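Local coordinates for protein Orf34 (Pseudomonas syringae pv. syringae, PDB 5KLP) that transfers acetyl groups from acetyl-CoA to serine, threonine and lysine residues of proteins, including host targets, with inositol hexakisphosphate as cofactor, and so impairs host microtubules and immunity, at residues 82-87 and 101-106; 92-97 and 125-130; 256-261 and 294-299. The protein carries 10 engineered substitutions. All blocks are in the same frame, centred on the assembly; numbering follows the deposited sequence.

In the fold
Interactions 1 and 2 are neighbours, their centres 9 Å apart, and their segments alternate along the chain. Both reach the six-stranded mixed sheet: interaction 1 at its edge, where residues 82-87 meet 101-106, and interaction 2 where helix 91-98 lies over strand 125-130. They touch directly, Phe106 CE1 lying 3.9 Å from Leu94 CD1, while strands 105-110 and 125-130 pair side by side. The side chain of Ala127 is about 10 Å from that of the active-site Glu143. Interaction 3 stands apart, its centre 27 Å from that of interaction 2 across the chain's centre, and it alone of the three contains a residue, Arg299, that binds inositol hexakisphosphate.

Interaction 1. Residues 82-87 and 101-106; sequences GLNLKH and DGPSAF
Asn84 reaches across to the start of the neighbouring strand with its side-chain amide, and ND2 donates a hydrogen bond to Ala105 O at 2.9 Å. The bond is nearly straight at hydrogen, 168°, and the carbonyl oxygen lies close to the amide plane of Asn84, which favours one orientation of that flat group. CG sits beside the backbone N and opposite the carbonyl carbon (chi1 -61°), carrying the amide out toward residues 103-105. Pro103 lies alongside the same amide: its CB is 3.7 Å from Asn84 ND2, the two side chains running past one another in opposite directions. These residues belong to a beta-alpha-beta unit in which strand 85-87 leads through helix 91-98 into strand 105-110, the two strands lying parallel at one edge of the mixed sheet. Asparagine suits the place just ahead of the edge strand because the backbone there is in the left-handed region (phi and psi both 50°), which it tolerates better than most residues other than glycine, and because its short amide can still reach a peptide carbonyl. Phe106 meets the same residue through its stem, CB standing 3.3 Å from Asn84 O and 3.9 Å from Asn84 CB. Its ring then turns away from residues 82-87, and such a large apolar group fits a buried position, where it packs on Val129 of strand 125-130.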
loop_
_atom_site.group_PDB
_atom_site.type_symbol
_atom_site.label_atom_id
_atom_site.label_comp_id
_atom_site.label_asym_id
_atom_site.label_seq_id
_atom_site.Cartn_x
_atom_site.Cartn_y
_atom_site.Cartn_z
ATOM N N GLY A 82 16.691 -2.341 7.292
ATOM C CA GLY A 82 15.718 -3.227 7.908
ATOM C C GLY A 82 14.374 -3.172 7.197
ATOM O O GLY A 82 13.527 -4.033 7.413
ATOM N N LEU A 83 14.165 -2.156 6.360
ATOM C CA LEU A 83 12.952 -2.083 5.541
ATOM C C LEU A 83 12.836 -3.350 4.690
ATOM O O LEU A 83 11.750 -3.910 4.549
ATOM C CB LEU A 83 12.953 -0.832 4.652
ATOM C CG LEU A 83 11.817 -0.753 3.612
ATOM C CD1 LEU A 83 10.435 -0.748 4.265
ATOM C CD2 LEU A 83 11.972 0.449 2.675
ATOM N N ASN A 84 13.966 -3.794 4.133
ATOM C CA ASN A 84 14.026 -5.048 3.379
ATOM C C ASN A 84 12.924 -5.150 2.331
ATOM O O ASN A 84 12.173 -6.127 2.287
ATOM C CB ASN A 84 13.953 -6.250 4.328
ATOM C CG ASN A 84 15.117 -6.289 5.312
ATOM O OD1 ASN A 84 16.140 -5.652 5.096
ATOM N ND2 ASN A 84 14.966 -7.054 6.385
ATOM N N LEU A 85 12.792 -4.101 1.537
ATOM C CA LEU A 85 11.734 -4.037 0.552
ATOM C C LEU A 85 12.218 -4.544 -0.807
ATOM O O LEU A 85 13.312 -4.211 -1.257
ATOM C CB LEU A 85 11.214 -2.603 0.450
ATOM C CG LEU A 85 10.151 -2.310 -0.610
ATOM C CD1 LEU A 85 8.900 -3.159 -0.355
ATOM C CD2 LEU A 85 9.822 -0.819 -0.610
ATOM N N LYS A 86 11.397 -5.359 -1.452
ATOM C CA LYS A 86 11.714 -5.872 -2.779
ATOM C C LYS A 86 10.571 -5.604 -3.740
ATOM O O LYS A 86 9.404 -5.641 -3.365
ATOM C CB LYS A 86 12.029 -7.370 -2.740
ATOM C CG LYS A 86 13.215 -7.707 -1.860
ATOM C CD LYS A 86 13.665 -9.146 -2.034
ATOM C CE LYS A 86 14.643 -9.253 -3.206
ATOM N NZ LYS A 86 15.233 -10.613 -3.342
ATOM N N HIS A 87 10.917 -5.304 -4.977
ATOM C CA HIS A 87 9.941 -5.198 -6.048
ATOM C C HIS A 87 9.961 -6.504 -6.826
ATOM O O HIS A 87 10.985 -6.852 -7.399
ATOM C CB HIS A 87 10.280 -4.003 -6.953
ATOM C CG HIS A 87 9.441 -3.903 -8.190
ATOM N ND1 HIS A 87 9.826 -3.157 -9.286
ATOM C CD2 HIS A 87 8.236 -4.441 -8.504
ATOM C CE1 HIS A 87 8.897 -3.243 -10.221
ATOM N NE2 HIS A 87 7.923 -4.016 -9.774
ATOM N N ASP A 101 17.239 -18.114 1.244
ATOM C CA ASP A 101 17.983 -17.822 2.464
ATOM C C ASP A 101 17.956 -16.352 2.929
ATOM O O ASP A 101 18.811 -15.934 3.712
ATOM C CB ASP A 101 19.433 -18.269 2.274
ATOM N N GLY A 102 16.992 -15.570 2.450
ATOM C CA GLY A 102 16.872 -14.170 2.844
ATOM C C GLY A 102 16.449 -13.899 4.287
ATOM O O GLY A 102 16.421 -14.810 5.119
ATOM N N PRO A 103 16.109 -12.633 4.587
ATOM C CA PRO A 103 15.799 -12.166 5.945
ATOM C C PRO A 103 14.497 -12.733 6.483
ATOM O O PRO A 103 13.602 -13.054 5.707
ATOM C CB PRO A 103 15.666 -10.643 5.782
ATOM C CG PRO A 103 16.119 -10.328 4.392
ATOM C CD PRO A 103 15.912 -11.569 3.592
ATOM N N SER A 104 14.389 -12.804 7.805
ATOM C CA SER A 104 13.197 -13.314 8.460
ATOM C C SER A 104 12.019 -12.360 8.303
ATOM O O SER A 104 10.873 -12.784 8.381
ATOM C CB SER A 104 13.480 -13.584 9.938
ATOM O OG SER A 104 13.467 -12.379 10.696
ATOM N N ALA A 105 12.303 -11.069 8.149
ATOM C CA ALA A 105 11.259 -10.076 7.918
ATOM C C ALA A 105 11.537 -9.304 6.621
ATOM O O ALA A 105 12.602 -8.705 6.474
ATOM C CB ALA A 105 11.155 -9.115 9.098
ATOM N N PHE A 106 10.593 -9.300 5.684
ATOM C CA PHE A 106 10.761 -8.458 4.503
ATOM C C PHE A 106 9.426 -8.006 3.934
ATOM O O PHE A 106 8.362 -8.499 4.329
ATOM C CB PHE A 106 11.602 -9.176 3.434
ATOM C CG PHE A 106 10.931 -10.362 2.787
ATOM C CD1 PHE A 106 10.178 -10.205 1.629
ATOM C CD2 PHE A 106 11.088 -11.639 3.306
ATOM C CE1 PHE A 106 9.568 -11.294 1.015
ATOM C CE2 PHE A 106 10.486 -12.728 2.697
ATOM C CZ PHE A 106 9.724 -12.554 1.543
#

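Interaction 2. Residues 92-97 and 125-130; sequences YYLIQA and VMADVR. Engineered in segment 92-97: Tyr92 (natural residue Lys), Tyr93 (natural residue Glu).
Leu94 projects onto strand 125-130 from helix 91-98, the crossover of the beta-alpha-beta unit joining strands 85-87 and 105-110, which packs on a face of the mixed sheet. The contact is small and wholly apolar: CD2 of Leu94 lies 4.3 Å from Ala127 CB, while its other methyl, CD1, lies 4.3 Å from Val129 CG2. With CG anti to the backbone N (chi1 171°), the branched end extends toward the strand, and its two methyls divide between two residues on the same face of it. A leucine suits this place because its fork spans alternate strand positions. The small Ala127 leaves room for the helix, Leu94 CA being 8.9 Å from Ala127 CA. The beta-branched Val129 favours an extended strand and offers a methyl. Leu94 also touches Phe110, so this buried side grades into the core over strand 105-110. The other side of the helix is different. Gln96 is exposed, as are the engineered Tyr92 and Tyr93, natively Lys and Glu; CD1 of Tyr92 lies over one face of the Tyr93 ring, toward its rim. The strand's reverse face carries a buried charged pair beside Met126, which packs on helix 189-202. Arg130 NH1 forms a salt bridge with Asp128 OD1 at 2.7 Å; Asp128 also pairs with Arg107 and His211, and Arg130 NH2 with Asp208. From above the carbonyl plane, Arg130 NH1 also donates to Val129 O at 3.0 Å (157°).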
loop_
_atom_site.group_PDB
_atom_site.type_symbol
_atom_site.label_atom_id
_atom_site.label_comp_id
_atom_site.label_asym_id
_atom_site.label_seq_id
_atom_site.Cartn_x
_atom_site.Cartn_y
_atom_site.Cartn_z
ATOM N N TYR A 92 4.758 -14.816 -8.346
ATOM C CA TYR A 92 5.587 -16.000 -8.513
ATOM C C TYR A 92 6.952 -15.844 -7.836
ATOM O O TYR A 92 7.459 -16.786 -7.208
ATOM C CB TYR A 92 5.765 -16.275 -10.004
ATOM C CG TYR A 92 6.627 -17.457 -10.377
ATOM C CD1 TYR A 92 8.016 -17.368 -10.350
ATOM C CD2 TYR A 92 6.056 -18.641 -10.842
ATOM C CE1 TYR A 92 8.812 -18.441 -10.722
ATOM C CE2 TYR A 92 6.848 -19.716 -11.228
ATOM C CZ TYR A 92 8.227 -19.606 -11.164
ATOM O OH TYR A 92 9.022 -20.661 -11.548
ATOM N N TYR A 93 7.548 -14.656 -7.968
ATOM C CA TYR A 93 8.878 -14.409 -7.415
ATOM C C TYR A 93 8.837 -14.150 -5.911
ATOM O O TYR A 93 9.843 -14.333 -5.217
ATOM C CB TYR A 93 9.554 -13.244 -8.147
ATOM C CG TYR A 93 9.830 -13.560 -9.610
ATOM C CD1 TYR A 93 10.776 -14.517 -9.960
ATOM C CD2 TYR A 93 9.131 -12.925 -10.630
ATOM C CE1 TYR A 93 11.030 -14.822 -11.283
ATOM C CE2 TYR A 93 9.378 -13.218 -11.959
ATOM C CZ TYR A 93 10.322 -14.168 -12.280
ATOM O OH TYR A 93 10.564 -14.473 -13.596
ATOM N N LEU A 94 7.673 -13.753 -5.408
ATOM C CA LEU A 94 7.459 -13.712 -3.964
ATOM C C LEU A 94 7.560 -15.122 -3.416
ATOM O O LEU A 94 8.233 -15.373 -2.410
ATOM C CB LEU A 94 6.096 -13.123 -3.628
ATOM C CG LEU A 94 5.647 -13.212 -2.166
ATOM C CD1 LEU A 94 6.627 -12.509 -1.235
ATOM C CD2 LEU A 94 4.251 -12.627 -2.016
ATOM N N ILE A 95 6.913 -16.058 -4.100
ATOM C CA ILE A 95 6.939 -17.446 -3.643
ATOM C C ILE A 95 8.357 -17.998 -3.640
ATOM O O ILE A 95 8.787 -18.645 -2.685
ATOM C CB ILE A 95 6.043 -18.317 -4.517
ATOM C CG1 ILE A 95 4.584 -18.002 -4.203
ATOM C CG2 ILE A 95 6.371 -19.801 -4.316
ATOM C CD1 ILE A 95 3.616 -18.569 -5.199
ATOM N N GLN A 96 9.089 -17.714 -4.708
ATOM C CA GLN A 96 10.492 -18.092 -4.803
ATOM C C GLN A 96 11.290 -17.498 -3.645
ATOM O O GLN A 96 12.176 -18.147 -3.100
ATOM C CB GLN A 96 11.064 -17.630 -6.150
ATOM C CG GLN A 96 12.491 -18.037 -6.442
ATOM C CD GLN A 96 12.935 -17.574 -7.823
ATOM O OE1 GLN A 96 12.654 -18.222 -8.831
ATOM N NE2 GLN A 96 13.605 -16.428 -7.873
ATOM N N ALA A 97 10.971 -16.268 -3.257
ATOM C CA ALA A 97 11.709 -15.634 -2.170
ATOM C C ALA A 97 11.418 -16.332 -0.830
ATOM O O ALA A 97 12.248 -16.341 0.068
ATOM C CB ALA A 97 11.371 -14.154 -2.090
ATOM N N VAL A 125 -0.086 -4.448 -4.890
ATOM C CA VAL A 125 -0.308 -4.524 -3.454
ATOM C C VAL A 125 1.038 -4.668 -2.775
ATOM O O VAL A 125 2.061 -4.841 -3.439
ATOM C CB VAL A 125 -1.216 -5.705 -3.068
ATOM C CG1 VAL A 125 -2.594 -5.535 -3.716
ATOM C CG2 VAL A 125 -0.559 -7.022 -3.478
HETATM N N MSE A 126 1.029 -4.575 -1.451
HETATM C CA MSE A 126 2.224 -4.726 -0.638
HETATM C C MSE A 126 2.059 -5.941 0.247
HETATM O O MSE A 126 1.021 -6.089 0.905
HETATM C CB MSE A 126 2.460 -3.476 0.213
HETATM C CG MSE A 126 3.833 -3.401 0.870
HETATM SE SE MSE A 126 3.958 -4.371 2.552
HETATM C CE MSE A 126 2.604 -3.363 3.576
ATOM N N ALA A 127 3.068 -6.812 0.276
ATOM C CA ALA A 127 3.033 -7.927 1.219
ATOM C C ALA A 127 4.125 -7.774 2.260
ATOM O O ALA A 127 5.292 -7.552 1.926
ATOM C CB ALA A 127 3.168 -9.268 0.499
ATOM N N ASP A 128 3.717 -7.885 3.521
ATOM C CA ASP A 128 4.612 -7.853 4.669
ATOM C C ASP A 128 4.782 -9.285 5.195
ATOM O O ASP A 128 3.803 -9.937 5.545
ATOM C CB ASP A 128 4.039 -6.926 5.748
ATOM C CG ASP A 128 4.965 -6.771 6.946
ATOM O OD1 ASP A 128 4.964 -7.646 7.834
ATOM O OD2 ASP A 128 5.695 -5.766 7.004
ATOM N N VAL A 129 6.017 -9.776 5.234
ATOM C CA VAL A 129 6.265 -11.199 5.429
ATOM C C VAL A 129 7.119 -11.476 6.664
ATOM O O VAL A 129 8.007 -10.697 6.987
ATOM C CB VAL A 129 6.973 -11.808 4.173
ATOM C CG1 VAL A 129 7.326 -13.294 4.379
ATOM C CG2 VAL A 129 6.114 -11.616 2.924
ATOM N N ARG A 130 6.823 -12.573 7.358
ATOM C CA ARG A 130 7.731 -13.136 8.352
ATOM C C ARG A 130 8.030 -14.598 8.059
ATOM O O ARG A 130 7.114 -15.390 7.815
ATOM C CB ARG A 130 7.175 -13.030 9.774
ATOM C CG ARG A 130 6.936 -11.631 10.253
ATOM C CD ARG A 130 8.217 -10.822 10.456
ATOM N NE ARG A 130 7.859 -9.522 11.012
ATOM C CZ ARG A 130 7.362 -8.516 10.296
ATOM N NH1 ARG A 130 7.196 -8.642 8.981
ATOM N NH2 ARG A 130 7.037 -7.380 10.894
#

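Interaction 3. Residues 256-261 and 294-299; sequences LPVDFY and ENLVQR. With IHP (inositol hexakisphosphate), chain D.
Leu296 meets Tyr261 O and Val258 with a first torsion well away from a staggered value (chi1 -147°), leaning toward eclipsed. Its CD1 comes to 3.5 Å from Tyr261 O, at the end of the short 3-10 segment 258-261. The sister methyl, CD2, is shared by two side chains, lying 3.8 Å from Val258 CG2 and 3.9 Å from Tyr261 CB. Leucine suits this inward position at the start of helix 296-302, since its two branches can meet a backbone group and two apolar side chains at once. Val258 offers a compact partner. Tyr261 takes part through its stem; its ring leads away, and its hydroxyl bonds to Thr180 O. The helix start is secured by a capping box, in which Asn295 OD1 accepts from Gln298 N at 2.9 Å and Gln298 OE1 accepts in return from Asn295 N, on a lone pair in the carbonyl plane. Asparagine is apt as N-cap because its side chain is short enough to reach a first-turn N-H. One turn on from Leu296, Arg299 runs extended from CG to NE, with CG anti to the backbone N (chi1 179°). NH1 donates to IHP O34 at 2.7 Å, nearly straight at 168°, and NH2 to IHP O24 at 2.8 Å; P4 lies in the guanidinium plane, at its edge, while O43 of a second phosphate sits over one face. Ser324 OG also bonds NH2, and NE makes a weak bond to Lys262 O. With Lys26, Lys199, Lys202 and Lys262 also bonding the ligand, this is the basic inositol hexakisphosphate pocket of a YopJ-family acetyltransferase.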
loop_
_atom_site.group_PDB
_atom_site.type_symbol
_atom_site.label_atom_id
_atom_site.label_comp_id
_atom_site.label_asym_id
_atom_site.label_seq_id
_atom_site.Cartn_x
_atom_site.Cartn_y
_atom_site.Cartn_z
ATOM N N LEU A 256 -5.090 -1.879 11.337
ATOM C CA LEU A 256 -3.877 -1.134 11.000
ATOM C C LEU A 256 -3.919 0.250 11.645
ATOM O O LEU A 256 -4.996 0.762 11.925
ATOM C CB LEU A 256 -3.734 -0.999 9.484
ATOM C CG LEU A 256 -3.625 -2.287 8.667
ATOM C CD1 LEU A 256 -3.547 -1.958 7.169
ATOM C CD2 LEU A 256 -2.412 -3.092 9.109
ATOM N N PRO A 257 -2.744 0.861 11.873
ATOM C CA PRO A 257 -2.681 2.218 12.428
ATOM C C PRO A 257 -3.146 3.282 11.438
ATOM O O PRO A 257 -3.209 3.025 10.236
ATOM C CB PRO A 257 -1.192 2.412 12.730
ATOM C CG PRO A 257 -0.550 1.092 12.550
ATOM C CD PRO A 257 -1.408 0.286 11.657
ATOM N N VAL A 258 -3.445 4.472 11.947
ATOM C CA VAL A 258 -3.974 5.567 11.132
ATOM C C VAL A 258 -3.012 5.952 9.996
ATOM O O VAL A 258 -3.428 6.505 8.974
ATOM C CB VAL A 258 -4.286 6.803 12.015
ATOM C CG1 VAL A 258 -3.003 7.387 12.618
ATOM C CG2 VAL A 258 -5.074 7.852 11.228
ATOM N N ASP A 259 -1.734 5.616 10.170
ATOM C CA ASP A 259 -0.700 5.806 9.142
ATOM C C ASP A 259 -1.198 5.424 7.764
ATOM O O ASP A 259 -0.891 6.083 6.769
ATOM C CB ASP A 259 0.517 4.927 9.451
ATOM C CG ASP A 259 1.156 5.254 10.782
ATOM O OD1 ASP A 259 0.430 5.266 11.813
ATOM O OD2 ASP A 259 2.390 5.424 10.802
ATOM N N PHE A 260 -1.974 4.344 7.710
ATOM C CA PHE A 260 -2.365 3.761 6.426
ATOM C C PHE A 260 -3.499 4.523 5.754
ATOM O O PHE A 260 -3.917 4.177 4.650
ATOM C CB PHE A 260 -2.714 2.275 6.632
ATOM C CG PHE A 260 -1.496 1.429 6.895
ATOM C CD1 PHE A 260 -0.935 1.375 8.167
ATOM C CD2 PHE A 260 -0.858 0.753 5.841
ATOM C CE1 PHE A 260 0.216 0.626 8.403
ATOM C CE2 PHE A 260 0.285 0.003 6.066
ATOM C CZ PHE A 260 0.828 -0.062 7.354
ATOM N N TYR A 261 -3.972 5.592 6.391
ATOM C CA TYR A 261 -5.057 6.373 5.810
ATOM C C TYR A 261 -4.666 7.812 5.512
ATOM O O TYR A 261 -5.478 8.586 5.016
ATOM C CB TYR A 261 -6.301 6.316 6.725
ATOM C CG TYR A 261 -7.004 4.988 6.568
ATOM C CD1 TYR A 261 -7.890 4.779 5.516
ATOM C CD2 TYR A 261 -6.708 3.912 7.405
ATOM C CE1 TYR A 261 -8.501 3.555 5.325
ATOM C CE2 TYR A 261 -7.321 2.679 7.228
ATOM C CZ TYR A 261 -8.221 2.510 6.191
ATOM O OH TYR A 261 -8.823 1.295 5.985
ATOM N N GLU A 294 -2.024 17.750 13.528
ATOM C CA GLU A 294 -2.866 17.597 12.359
ATOM C C GLU A 294 -3.531 16.231 12.434
ATOM O O GLU A 294 -2.857 15.223 12.656
ATOM C CB GLU A 294 -2.025 17.750 11.084
ATOM C CG GLU A 294 -2.770 17.563 9.788
ATOM C CD GLU A 294 -1.939 17.971 8.577
ATOM O OE1 GLU A 294 -0.862 17.375 8.336
ATOM O OE2 GLU A 294 -2.378 18.891 7.856
ATOM N N ASN A 295 -4.852 16.195 12.300
ATOM C CA ASN A 295 -5.550 14.918 12.252
ATOM C C ASN A 295 -5.893 14.559 10.812
ATOM O O ASN A 295 -5.623 15.325 9.889
ATOM C CB ASN A 295 -6.806 14.928 13.143
ATOM C CG ASN A 295 -7.854 15.946 12.704
ATOM O OD1 ASN A 295 -8.083 16.163 11.516
ATOM N ND2 ASN A 295 -8.516 16.558 13.683
ATOM N N LEU A 296 -6.502 13.394 10.634
ATOM C CA LEU A 296 -6.788 12.860 9.311
ATOM C C LEU A 296 -7.650 13.797 8.450
ATOM O O LEU A 296 -7.379 13.985 7.268
ATOM C CB LEU A 296 -7.471 11.503 9.467
ATOM C CG LEU A 296 -7.244 10.400 8.451
ATOM C CD1 LEU A 296 -5.757 10.220 8.131
ATOM C CD2 LEU A 296 -7.851 9.117 9.015
ATOM N N VAL A 297 -8.696 14.377 9.028
ATOM C CA VAL A 297 -9.525 15.284 8.241
ATOM C C VAL A 297 -8.765 16.569 7.867
ATOM O O VAL A 297 -8.858 17.048 6.739
ATOM C CB VAL A 297 -10.824 15.626 8.981
ATOM C CG1 VAL A 297 -11.491 16.826 8.345
ATOM C CG2 VAL A 297 -11.764 14.406 8.957
ATOM N N GLN A 298 -7.990 17.107 8.799
ATOM C CA GLN A 298 -7.236 18.323 8.525
ATOM C C GLN A 298 -6.203 18.075 7.439
ATOM O O GLN A 298 -5.983 18.921 6.573
ATOM C CB GLN A 298 -6.557 18.836 9.793
ATOM C CG GLN A 298 -7.543 19.382 10.831
ATOM C CD GLN A 298 -6.891 19.609 12.171
ATOM O OE1 GLN A 298 -5.982 18.876 12.563
ATOM N NE2 GLN A 298 -7.333 20.640 12.877
ATOM N N ARG A 299 -5.576 16.904 7.480
ATOM C CA ARG A 299 -4.598 16.562 6.465
ATOM C C ARG A 299 -5.258 16.484 5.098
ATOM O O ARG A 299 -4.772 17.086 4.129
ATOM C CB ARG A 299 -3.897 15.238 6.784
ATOM C CG ARG A 299 -2.911 14.885 5.698
ATOM C CD ARG A 299 -2.190 13.563 5.890
ATOM N NE ARG A 299 -1.333 13.383 4.724
ATOM C CZ ARG A 299 -0.095 13.859 4.617
ATOM N NH1 ARG A 299 0.472 14.512 5.624
ATOM N NH2 ARG A 299 0.584 13.666 3.492
HETATM C C1 IHP D . 8.676 11.859 6.117
HETATM C C2 IHP D . 7.384 11.187 5.466
HETATM C C3 IHP D . 6.080 12.003 5.121
HETATM C C4 IHP D . 6.131 13.533 5.585
HETATM C C5 IHP D . 7.122 13.922 6.666
HETATM C C6 IHP D . 8.470 13.425 6.163
HETATM O O11 IHP D . 9.000 11.326 7.267
HETATM P P1 IHP D . 10.426 10.567 7.776
HETATM O O21 IHP D . 10.088 9.373 8.667
HETATM O O31 IHP D . 11.273 11.550 8.591
HETATM O O41 IHP D . 11.307 10.051 6.651
HETATM O O12 IHP D . 7.055 9.981 6.044
HETATM P P2 IHP D . 7.161 8.611 5.072
HETATM O O22 IHP D . 8.609 8.445 4.565
HETATM O O32 IHP D . 6.731 7.310 5.758
HETATM O O42 IHP D . 6.306 8.842 3.802
HETATM O O13 IHP D . 5.121 11.381 5.684
HETATM P P3 IHP D . 3.719 10.595 5.177
HETATM O O23 IHP D . 3.853 9.410 4.220
HETATM O O33 IHP D . 3.390 10.076 6.575
HETATM O O43 IHP D . 2.630 11.531 4.661
HETATM O O14 IHP D . 4.914 13.997 5.904
HETATM P P4 IHP D . 4.000 14.860 4.879
HETATM O O24 IHP D . 3.305 13.963 3.852
HETATM O O34 IHP D . 2.945 15.707 5.620
HETATM O O44 IHP D . 4.868 15.855 4.087
HETATM O O15 IHP D . 6.791 13.603 7.927
HETATM P P5 IHP D . 6.410 14.761 9.120
HETATM O O25 IHP D . 6.187 16.139 8.487
HETATM O O35 IHP D . 5.104 14.374 9.868
HETATM O O45 IHP D . 7.521 14.911 10.165
HETATM O O16 IHP D . 9.463 14.008 6.832
HETATM P P6 IHP D . 10.906 14.430 6.188
HETATM O O26 IHP D . 10.722 14.926 4.755
HETATM O O36 IHP D . 11.585 15.539 7.012
HETATM O O46 IHP D . 11.864 13.234 6.171
#